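PDB 7EEH: TqaL from Neurospora crassa, which is an iron-binding protein of the 2OG-Fe dioxygenase family, built around the antiparallel beta-sheet core of the cupin clan. Local coordinates for residues 32-38 and 241-247; 188-194 and 271-277; 130-135 and 303-307. The protein carries 1 engineered substitution. All blocks are in the same frame, centred on the assembly; numbering follows the deposited sequence.

Interaction 1 of 3, residues 32-38 and 241-247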
loop_
_atom_site.group_PDB
_atom_site.type_symbol
_atom_site.label_atom_id
_atom_site.label_comp_id
_atom_site.label_asym_id
_atom_site.label_seq_id
_atom_site.Cartn_x
_atom_site.Cartn_y
_atom_site.Cartn_z
ATOM N N ARG B 32 -0.165 -18.193 17.538
ATOM C CA ARG B 32 -0.123 -19.632 17.264
ATOM C C ARG B 32 -1.316 -20.123 16.445
ATOM O O ARG B 32 -1.493 -21.354 16.280
ATOM C CB ARG B 32 0.008 -20.456 18.551
ATOM C CG ARG B 32 0.949 -19.836 19.599
ATOM C CD ARG B 32 2.283 -19.424 19.006
ATOM N NE ARG B 32 3.130 -20.577 18.753
ATOM C CZ ARG B 32 4.297 -20.527 18.129
ATOM N NH1 ARG B 32 4.776 -19.369 17.678
ATOM N NH2 ARG B 32 4.987 -21.640 17.961
ATOM N N SER B 33 -2.137 -19.207 15.938
ATOM C CA SER B 33 -3.119 -19.476 14.893
ATOM C C SER B 33 -3.539 -18.148 14.280
ATOM O O SER B 33 -3.348 -17.090 14.878
ATOM C CB SER B 33 -4.344 -20.221 15.416
ATOM O OG SER B 33 -5.155 -19.389 16.219
ATOM N N ILE B 34 -4.091 -18.218 13.064
ATOM C CA ILE B 34 -4.644 -17.052 12.382
ATOM C C ILE B 34 -5.867 -17.490 11.600
ATOM O O ILE B 34 -5.918 -18.597 11.053
ATOM C CB ILE B 34 -3.662 -16.370 11.402
ATOM C CG1 ILE B 34 -3.063 -17.383 10.410
ATOM C CG2 ILE B 34 -2.575 -15.621 12.145
ATOM C CD1 ILE B 34 -2.265 -16.708 9.300
ATOM N N PHE B 35 -6.850 -16.601 11.521
ATOM C CA PHE B 35 -8.000 -16.793 10.649
ATOM C C PHE B 35 -8.009 -15.658 9.643
ATOM O O PHE B 35 -7.893 -14.491 10.022
ATOM C CB PHE B 35 -9.304 -16.834 11.439
ATOM C CG PHE B 35 -10.524 -17.111 10.582
ATOM C CD1 PHE B 35 -10.738 -18.371 10.040
ATOM C CD2 PHE B 35 -11.454 -16.109 10.328
ATOM C CE1 PHE B 35 -11.866 -18.629 9.260
ATOM C CE2 PHE B 35 -12.572 -16.364 9.540
ATOM C CZ PHE B 35 -12.773 -17.627 9.013
ATOM N N VAL B 36 -8.085 -15.998 8.365
ATOM C CA VAL B 36 -8.017 -15.003 7.309
ATOM C C VAL B 36 -9.310 -15.092 6.522
ATOM O O VAL B 36 -9.636 -16.156 5.983
ATOM C CB VAL B 36 -6.799 -15.203 6.395
ATOM C CG1 VAL B 36 -6.697 -14.048 5.417
ATOM C CG2 VAL B 36 -5.516 -15.318 7.225
ATOM N N GLU B 37 -10.058 -13.993 6.480
ATOM C CA GLU B 37 -11.300 -13.976 5.725
ATOM C C GLU B 37 -11.019 -14.109 4.233
ATOM O O GLU B 37 -10.030 -13.577 3.724
ATOM C CB GLU B 37 -12.066 -12.684 6.001
ATOM C CG GLU B 37 -12.124 -12.333 7.462
ATOM C CD GLU B 37 -13.527 -12.315 7.983
ATOM O OE1 GLU B 37 -14.448 -12.144 7.168
ATOM O OE2 GLU B 37 -13.709 -12.486 9.205
ATOM N N GLY B 38 -11.915 -14.808 3.531
ATOM C CA GLY B 38 -11.724 -15.033 2.102
ATOM C C GLY B 38 -11.569 -13.751 1.304
ATOM O O GLY B 38 -10.801 -13.702 0.343
ATOM N N LEU B 241 -12.902 -19.159 0.539
ATOM C CA LEU B 241 -11.480 -19.027 0.868
ATOM C C LEU B 241 -11.233 -18.536 2.291
ATOM O O LEU B 241 -10.079 -18.250 2.611
ATOM C CB LEU B 241 -10.717 -18.115 -0.105
ATOM C CG LEU B 241 -10.604 -18.623 -1.551
ATOM C CD1 LEU B 241 -9.892 -17.604 -2.430
ATOM C CD2 LEU B 241 -9.880 -19.966 -1.588
ATOM N N ASP B 242 -12.259 -18.413 3.138
ATOM C CA ASP B 242 -12.031 -18.385 4.578
ATOM C C ASP B 242 -11.011 -19.459 4.955
ATOM O O ASP B 242 -11.166 -20.629 4.585
ATOM C CB ASP B 242 -13.339 -18.632 5.331
ATOM C CG ASP B 242 -14.230 -17.373 5.437
ATOM O OD1 ASP B 242 -13.820 -16.268 5.006
ATOM O OD2 ASP B 242 -15.344 -17.504 5.981
ATOM N N THR B 243 -9.971 -19.061 5.692
ATOM C CA THR B 243 -8.823 -19.927 5.961
ATOM C C THR B 243 -8.392 -19.820 7.418
ATOM O O THR B 243 -8.127 -18.720 7.918
ATOM C CB THR B 243 -7.632 -19.578 5.049
ATOM O OG1 THR B 243 -7.945 -19.904 3.686
ATOM C CG2 THR B 243 -6.407 -20.372 5.448
ATOM N N LEU B 244 -8.319 -20.968 8.084
ATOM C CA LEU B 244 -7.777 -21.102 9.434
ATOM C C LEU B 244 -6.450 -21.840 9.354
ATOM O O LEU B 244 -6.376 -22.902 8.728
ATOM C CB LEU B 244 -8.744 -21.880 10.331
ATOM C CG LEU B 244 -8.183 -22.238 11.704
ATOM C CD1 LEU B 244 -8.044 -20.980 12.564
ATOM C CD2 LEU B 244 -9.038 -23.311 12.397
ATOM N N LEU B 245 -5.413 -21.289 9.983
ATOM C CA LEU B 245 -4.121 -21.951 10.107
ATOM C C LEU B 245 -3.761 -22.030 11.589
ATOM O O LEU B 245 -3.898 -21.042 12.310
ATOM C CB LEU B 245 -3.046 -21.174 9.331
ATOM C CG LEU B 245 -1.580 -21.609 9.424
ATOM C CD1 LEU B 245 -1.397 -22.941 8.724
ATOM C CD2 LEU B 245 -0.712 -20.554 8.764
ATOM N N LEU B 246 -3.308 -23.194 12.056
ATOM C CA LEU B 246 -3.037 -23.368 13.481
ATOM C C LEU B 246 -1.797 -24.226 13.689
ATOM O O LEU B 246 -1.510 -25.128 12.902
ATOM C CB LEU B 246 -4.230 -23.991 14.224
ATOM C CG LEU B 246 -4.778 -25.364 13.816
ATOM C CD1 LEU B 246 -4.019 -26.513 14.480
ATOM C CD2 LEU B 246 -6.251 -25.438 14.171
ATOM N N VAL B 247 -1.071 -23.937 14.768
ATOM C CA VAL B 247 0.075 -24.748 15.178
ATOM C C VAL B 247 -0.478 -25.975 15.893
ATOM O O VAL B 247 -1.057 -25.862 16.973
ATOM C CB VAL B 247 1.034 -23.962 16.076
ATOM C CG1 VAL B 247 2.188 -24.879 16.586
ATOM C CG2 VAL B 247 1.576 -22.752 15.322
HETATM O O HOH W 1 -15.416 -14.128 5.213
#
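Strand 33-36, at one edge of the large sheet, pairs antiparallel with strand 243-247. Backbone hydrogen bonds, among them I34 N to L245 O (2.9 Å) and V36 N to T243 O (2.8 Å), set the register. With chi1 t, the F35 ring reaches across: its edge meets L244, CD1 to CB 4.0 Å, and its CZ lies 3.9 Å from D242 CB. On this face S33 is small enough for a close pair, its CB 4.0 Å from L246 CB. On the other, I34, chi1 p, brings CG1 3.9 Å from L245 CB, both packing on Y28 of helix 12-31. Chi1 m lets D242 OD1 accept a 2.8 Å hydrogen bond from G38 N, the first amide of helix 38-48, where a CB would crowd D242 N. A water donates to D242 OD1 and E37 OE1, and N31 ND2 of the second subunit hydrogen-bonds E37 OE2. Mostly apolar side chains thus join the strands, while the D242 carboxylate ties the start of strand 243-247 to helix 38-48.

Interaction 2 of 3, residues 188-194 and 271-277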
loop_
_atom_site.group_PDB
_atom_site.type_symbol
_atom_site.label_atom_id
_atom_site.label_comp_id
_atom_site.label_asym_id
_atom_site.label_seq_id
_atom_site.Cartn_x
_atom_site.Cartn_y
_atom_site.Cartn_z
ATOM N N VAL B 188 0.330 -33.401 13.545
ATOM C CA VAL B 188 1.265 -32.798 12.597
ATOM C C VAL B 188 1.840 -31.534 13.235
ATOM O O VAL B 188 1.730 -31.344 14.452
ATOM C CB VAL B 188 0.573 -32.514 11.246
ATOM C CG1 VAL B 188 0.130 -33.828 10.564
ATOM C CG2 VAL B 188 -0.628 -31.606 11.441
ATOM N N ASP B 189 2.482 -30.680 12.433
ATOM C CA ASP B 189 3.021 -29.414 12.921
ATOM C C ASP B 189 2.097 -28.233 12.651
ATOM O O ASP B 189 1.862 -27.429 13.552
ATOM C CB ASP B 189 4.401 -29.140 12.300
ATOM C CG ASP B 189 5.465 -30.129 12.776
ATOM O OD1 ASP B 189 5.597 -30.303 14.008
ATOM O OD2 ASP B 189 6.148 -30.734 11.918
ATOM N N HIS B 190 1.595 -28.096 11.420
ATOM C CA HIS B 190 0.713 -26.996 11.038
ATOM C C HIS B 190 -0.467 -27.562 10.266
ATOM O O HIS B 190 -0.276 -28.370 9.354
ATOM C CB HIS B 190 1.423 -25.961 10.147
ATOM C CG HIS B 190 2.675 -25.402 10.738
ATOM N ND1 HIS B 190 2.669 -24.371 11.656
ATOM C CD2 HIS B 190 3.975 -25.714 10.528
ATOM C CE1 HIS B 190 3.912 -24.082 11.995
ATOM N NE2 HIS B 190 4.725 -24.887 11.327
ATOM N N THR B 191 -1.672 -27.122 10.611
ATOM C CA THR B 191 -2.884 -27.531 9.917
ATOM C C THR B 191 -3.572 -26.293 9.354
ATOM O O THR B 191 -3.720 -25.288 10.057
ATOM C CB THR B 191 -3.871 -28.274 10.844
ATOM O OG1 THR B 191 -3.276 -29.472 11.354
ATOM C CG2 THR B 191 -5.163 -28.647 10.056
HETATM N N MSE B 192 -3.979 -26.366 8.084
HETATM C CA MSE B 192 -4.674 -25.270 7.411
HETATM C C MSE B 192 -5.969 -25.826 6.815
HETATM O O MSE B 192 -5.960 -26.874 6.139
HETATM C CB MSE B 192 -3.798 -24.636 6.308
HETATM C CG MSE B 192 -4.451 -23.445 5.598
HETATM SE SE MSE B 192 -3.178 -22.258 4.759
HETATM C CE MSE B 192 -3.199 -22.869 2.862
ATOM N N THR B 193 -7.084 -25.152 7.081
ATOM C CA THR B 193 -8.393 -25.542 6.566
ATOM C C THR B 193 -8.988 -24.358 5.824
ATOM O O THR B 193 -9.199 -23.292 6.414
ATOM C CB THR B 193 -9.321 -25.983 7.692
ATOM O OG1 THR B 193 -9.501 -24.895 8.609
ATOM C CG2 THR B 193 -8.700 -27.152 8.439
ATOM N N THR B 194 -9.256 -24.550 4.539
ATOM C CA THR B 194 -9.698 -23.491 3.650
ATOM C C THR B 194 -11.047 -23.896 3.077
ATOM O O THR B 194 -11.209 -25.020 2.598
ATOM C CB THR B 194 -8.668 -23.261 2.544
ATOM O OG1 THR B 194 -7.475 -22.705 3.121
ATOM C CG2 THR B 194 -9.196 -22.323 1.464
HETATM N N MSE B 271 -14.179 -28.411 1.716
HETATM C CA MSE B 271 -12.952 -27.907 2.349
HETATM C C MSE B 271 -11.704 -28.362 1.602
HETATM O O MSE B 271 -11.707 -29.422 0.972
HETATM C CB MSE B 271 -12.828 -28.407 3.796
HETATM C CG MSE B 271 -13.954 -28.017 4.748
HETATM SE SE MSE B 271 -14.278 -26.103 4.870
HETATM C CE MSE B 271 -12.686 -25.741 5.995
ATOM N N LEU B 272 -10.632 -27.583 1.696
ATOM C CA LEU B 272 -9.281 -28.091 1.507
ATOM C C LEU B 272 -8.642 -28.176 2.889
ATOM O O LEU B 272 -8.678 -27.201 3.641
ATOM C CB LEU B 272 -8.468 -27.180 0.582
ATOM C CG LEU B 272 -8.974 -27.075 -0.862
ATOM C CD1 LEU B 272 -8.240 -25.973 -1.603
ATOM C CD2 LEU B 272 -8.823 -28.426 -1.582
ATOM N N ILE B 273 -8.088 -29.339 3.232
ATOM C CA ILE B 273 -7.480 -29.561 4.542
ATOM C C ILE B 273 -6.022 -29.944 4.318
ATOM O O ILE B 273 -5.733 -30.995 3.729
ATOM C CB ILE B 273 -8.221 -30.632 5.353
ATOM C CG1 ILE B 273 -9.694 -30.250 5.507
ATOM C CG2 ILE B 273 -7.563 -30.811 6.718
ATOM C CD1 ILE B 273 -10.554 -31.351 6.035
ATOM N N PHE B 274 -5.105 -29.083 4.772
ATOM C CA PHE B 274 -3.665 -29.264 4.604
ATOM C C PHE B 274 -3.079 -29.706 5.936
ATOM O O PHE B 274 -3.124 -28.941 6.903
ATOM C CB PHE B 274 -2.964 -27.964 4.166
ATOM C CG PHE B 274 -3.543 -27.300 2.922
ATOM C CD1 PHE B 274 -4.744 -26.623 2.971
ATOM C CD2 PHE B 274 -2.828 -27.296 1.730
ATOM C CE1 PHE B 274 -5.266 -25.991 1.848
ATOM C CE2 PHE B 274 -3.328 -26.661 0.594
ATOM C CZ PHE B 274 -4.557 -26.008 0.657
ATOM N N PHE B 275 -2.516 -30.919 5.989
ATOM C CA PHE B 275 -1.824 -31.421 7.183
ATOM C C PHE B 275 -0.330 -31.434 6.888
ATOM O O PHE B 275 0.131 -32.284 6.118
ATOM C CB PHE B 275 -2.262 -32.835 7.553
ATOM C CG PHE B 275 -3.722 -33.000 7.890
ATOM C CD1 PHE B 275 -4.231 -32.560 9.096
ATOM C CD2 PHE B 275 -4.568 -33.697 7.027
ATOM C CE1 PHE B 275 -5.570 -32.776 9.428
ATOM C CE2 PHE B 275 -5.905 -33.914 7.354
ATOM C CZ PHE B 275 -6.401 -33.455 8.555
ATOM N N THR B 276 0.440 -30.532 7.517
ATOM C CA THR B 276 1.857 -30.381 7.200
ATOM C C THR B 276 2.734 -30.708 8.406
ATOM O O THR B 276 2.536 -30.152 9.493
ATOM C CB THR B 276 2.149 -28.959 6.689
ATOM O OG1 THR B 276 1.433 -28.748 5.463
ATOM C CG2 THR B 276 3.648 -28.785 6.422
ATOM N N ARG B 277 3.727 -31.584 8.205
ATOM C CA ARG B 277 4.622 -31.977 9.292
ATOM C C ARG B 277 6.014 -32.281 8.755
ATOM O O ARG B 277 6.205 -32.506 7.556
ATOM C CB ARG B 277 4.088 -33.194 10.048
ATOM C CG ARG B 277 3.922 -34.456 9.163
ATOM C CD ARG B 277 3.767 -35.711 10.025
ATOM N NE ARG B 277 3.423 -36.904 9.240
ATOM C CZ ARG B 277 4.277 -37.554 8.449
ATOM N NH1 ARG B 277 5.536 -37.143 8.327
ATOM N NH2 ARG B 277 3.882 -38.630 7.783
#
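Strands 190-194 and 271-277 lie side by side in the large antiparallel sheet that backs the iron site of H184, D186 and H253. The F275 side chain comes about 3 Å from a bound TRS molecule and about 5 Å from the iron, and T191 OG1 hydrogen-bonds the metal ligand D186. The axes run 4.7 Å apart at 172°. Paired backbone bonds link M192 N to F274 O (3.0 Å), F274 N to M192 O (2.7 Å), T194 N to L272 O (2.9 Å) and L272 N to T194 O (2.8 Å). The ladder ends in a classic beta bulge: D189 N and H190 N both donate to T276 O, each at 3.0 Å, so D189, just before the strand, and H190 both face T276. Beta-branched threonines suit these extended positions. On the face with H190, M192 and T194, the flexible selenomethionine M192 lays its methyl over the F274 ring, CE lying 4.0 Å from the ring centroid and 16° off the normal. This is a CH-pi contact within a Met-aromatic pair, and both side chains pack on helix 128-141. On the opposite face V188 CG1 meets F275 CB at 4.0 Å, and M271 CE reaches T193 CB at 3.8 Å. One face thus looks to the helical layer and the other to the metal pocket, a division typical of the double-stranded beta-helix, or jelly roll, of 2OG-Fe dioxygenases.

Interaction 3 of 3, residues 130-135 and 303-307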
loop_
_atom_site.group_PDB
_atom_site.type_symbol
_atom_site.label_atom_id
_atom_site.label_comp_id
_atom_site.label_asym_id
_atom_site.label_seq_id
_atom_site.Cartn_x
_atom_site.Cartn_y
_atom_site.Cartn_z
ATOM N N PHE B 130 -5.259 -23.003 -6.164
ATOM C CA PHE B 130 -4.788 -24.044 -5.251
ATOM C C PHE B 130 -3.281 -23.958 -5.048
ATOM O O PHE B 130 -2.793 -24.074 -3.914
ATOM C CB PHE B 130 -5.156 -25.438 -5.768
ATOM C CG PHE B 130 -4.467 -26.558 -5.013
ATOM C CD1 PHE B 130 -4.967 -27.004 -3.800
ATOM C CD2 PHE B 130 -3.311 -27.142 -5.511
ATOM C CE1 PHE B 130 -4.332 -28.020 -3.099
ATOM C CE2 PHE B 130 -2.674 -28.162 -4.816
ATOM C CZ PHE B 130 -3.182 -28.602 -3.610
ATOM N N GLN B 131 -2.522 -23.774 -6.140
ATOM C CA GLN B 131 -1.072 -23.654 -6.011
ATOM C C GLN B 131 -0.703 -22.444 -5.160
ATOM O O GLN B 131 0.208 -22.515 -4.334
ATOM C CB GLN B 131 -0.410 -23.563 -7.388
ATOM C CG GLN B 131 -0.627 -24.820 -8.255
ATOM C CD GLN B 131 0.113 -24.773 -9.585
ATOM O OE1 GLN B 131 0.497 -23.706 -10.058
ATOM N NE2 GLN B 131 0.320 -25.941 -10.189
ATOM N N ALA B 132 -1.402 -21.328 -5.347
ATOM C CA ALA B 132 -1.144 -20.156 -4.516
ATOM C C ALA B 132 -1.412 -20.458 -3.049
ATOM O O ALA B 132 -0.694 -19.972 -2.169
ATOM C CB ALA B 132 -1.992 -18.979 -4.984
ATOM N N LEU B 133 -2.417 -21.296 -2.766
ATOM C CA LEU B 133 -2.679 -21.682 -1.381
ATOM C C LEU B 133 -1.502 -22.436 -0.781
ATOM O O LEU B 133 -1.145 -22.208 0.376
ATOM C CB LEU B 133 -3.953 -22.521 -1.277
ATOM C CG LEU B 133 -5.266 -21.738 -1.172
ATOM C CD1 LEU B 133 -6.470 -22.666 -1.325
ATOM C CD2 LEU B 133 -5.343 -20.943 0.148
ATOM N N LEU B 134 -0.888 -23.344 -1.546
ATOM C CA LEU B 134 0.290 -24.052 -1.053
ATOM C C LEU B 134 1.442 -23.091 -0.798
ATOM O O LEU B 134 2.122 -23.180 0.228
ATOM C CB LEU B 134 0.720 -25.128 -2.050
ATOM C CG LEU B 134 -0.053 -26.452 -2.085
ATOM C CD1 LEU B 134 0.412 -27.262 -3.275
ATOM C CD2 LEU B 134 0.142 -27.243 -0.791
ATOM N N VAL B 135 1.702 -22.188 -1.748
ATOM C CA VAL B 135 2.779 -21.221 -1.572
ATOM C C VAL B 135 2.515 -20.375 -0.332
ATOM O O VAL B 135 3.407 -20.165 0.500
ATOM C CB VAL B 135 2.938 -20.365 -2.843
ATOM C CG1 VAL B 135 3.994 -19.328 -2.659
ATOM C CG2 VAL B 135 3.321 -21.256 -4.029
HETATM N N MSE B 303 3.891 -32.586 -10.491
HETATM C CA MSE B 303 3.573 -31.194 -10.218
HETATM C C MSE B 303 4.690 -30.584 -9.386
HETATM O O MSE B 303 5.141 -31.174 -8.405
HETATM C CB MSE B 303 2.219 -31.086 -9.513
HETATM C CG MSE B 303 1.695 -29.677 -9.382
HETATM SE SE MSE B 303 2.170 -28.870 -7.662
HETATM C CE MSE B 303 0.476 -28.488 -7.136
ATOM N N GLU B 304 5.177 -29.415 -9.798
ATOM C CA GLU B 304 6.186 -28.721 -9.013
ATOM C C GLU B 304 6.123 -27.240 -9.342
ATOM O O GLU B 304 6.136 -26.871 -10.518
ATOM C CB GLU B 304 7.588 -29.272 -9.285
ATOM C CG GLU B 304 8.678 -28.560 -8.498
ATOM C CD GLU B 304 9.847 -29.458 -8.146
ATOM O OE1 GLU B 304 9.756 -30.689 -8.337
ATOM O OE2 GLU B 304 10.859 -28.927 -7.653
ATOM N N VAL B 305 6.021 -26.402 -8.314
ATOM C CA VAL B 305 5.988 -24.955 -8.506
ATOM C C VAL B 305 6.966 -24.329 -7.524
ATOM O O VAL B 305 7.156 -24.854 -6.420
ATOM C CB VAL B 305 4.576 -24.365 -8.323
ATOM C CG1 VAL B 305 3.595 -24.980 -9.313
ATOM C CG2 VAL B 305 4.082 -24.534 -6.903
ATOM N N PRO B 306 7.609 -23.221 -7.880
ATOM C CA PRO B 306 8.508 -22.555 -6.932
ATOM C C PRO B 306 7.738 -21.931 -5.779
ATOM O O PRO B 306 6.600 -21.493 -5.935
ATOM C CB PRO B 306 9.192 -21.481 -7.786
ATOM C CG PRO B 306 8.278 -21.272 -8.954
ATOM C CD PRO B 306 7.640 -22.599 -9.215
ATOM N N LEU B 307 8.374 -21.916 -4.604
ATOM C CA LEU B 307 7.825 -21.181 -3.466
ATOM C C LEU B 307 8.150 -19.703 -3.555
ATOM O O LEU B 307 7.380 -18.871 -3.067
ATOM C CB LEU B 307 8.375 -21.725 -2.148
ATOM C CG LEU B 307 7.879 -23.091 -1.700
ATOM C CD1 LEU B 307 8.738 -23.604 -0.561
ATOM C CD2 LEU B 307 6.429 -22.988 -1.284
#
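One bump is the tip of the selenomethionine M303. It enters a hollow on helix 130-135 walled by residues spaced along one turn: M303 CE lies 3.9 Å from F130 CE2, at the edge of that ring, 4.0 Å from Q131 NE2 and 4.1 Å from L134 CD1. A long, unbranched side chain suits the place, since it can cross the gap between the two backbones. V305, shorter and branched, points at the helix between Q131 and V135, one turn apart. Its CG1 comes 3.4 Å from Q131 OE1 and its CG2 4.4 Å from V135 CG2. The axes stand 9.7 Å apart and cross at -57°, so the helix runs obliquely over strand 304-306, an edge of the large sheet. Such helices packed on the outside of the major sheet are a familiar part of 2OG-Fe dioxygenase folds. V135, the bump in the other direction, fits between the P306 and L307 carbonyls and the V305 and L307 side chains: CG2 lies 3.8 Å from P306 O, and CG1 lies 3.4 Å from L307 O, a buried carbonyl with no hydrogen-bond partner in the model. L307 CD2 closes on V135 CG2 at 4.5 Å. E304, pointing away from the helix as strand alternation demands, makes a salt bridge with R91, and Q131 NE2 bonds Q125 O.

How the interactions relate
All three contacts are buried and serve the same large sheet. Interaction 2 lies nearest the centre of the chain, interaction 1 at one edge of the sheet, and interaction 3 at the other edge and farthest out, with E304 and P306 exposed along its strand. Interactions 1 and 2 are strand pairings ruled by backbone hydrogen bonds, and a probable hydrogen bond from T193 N to L244 O, 2.9 Å, joins them through neighbouring strands 190-199 and 243-247. Both come near the iron pocket, interaction 2 more closely. Interaction 3 has no hydrogen bond between its segments and relies on side-chain packing; its helix also meets interaction 2, M192 CE lying 3.3 Å from L133 O.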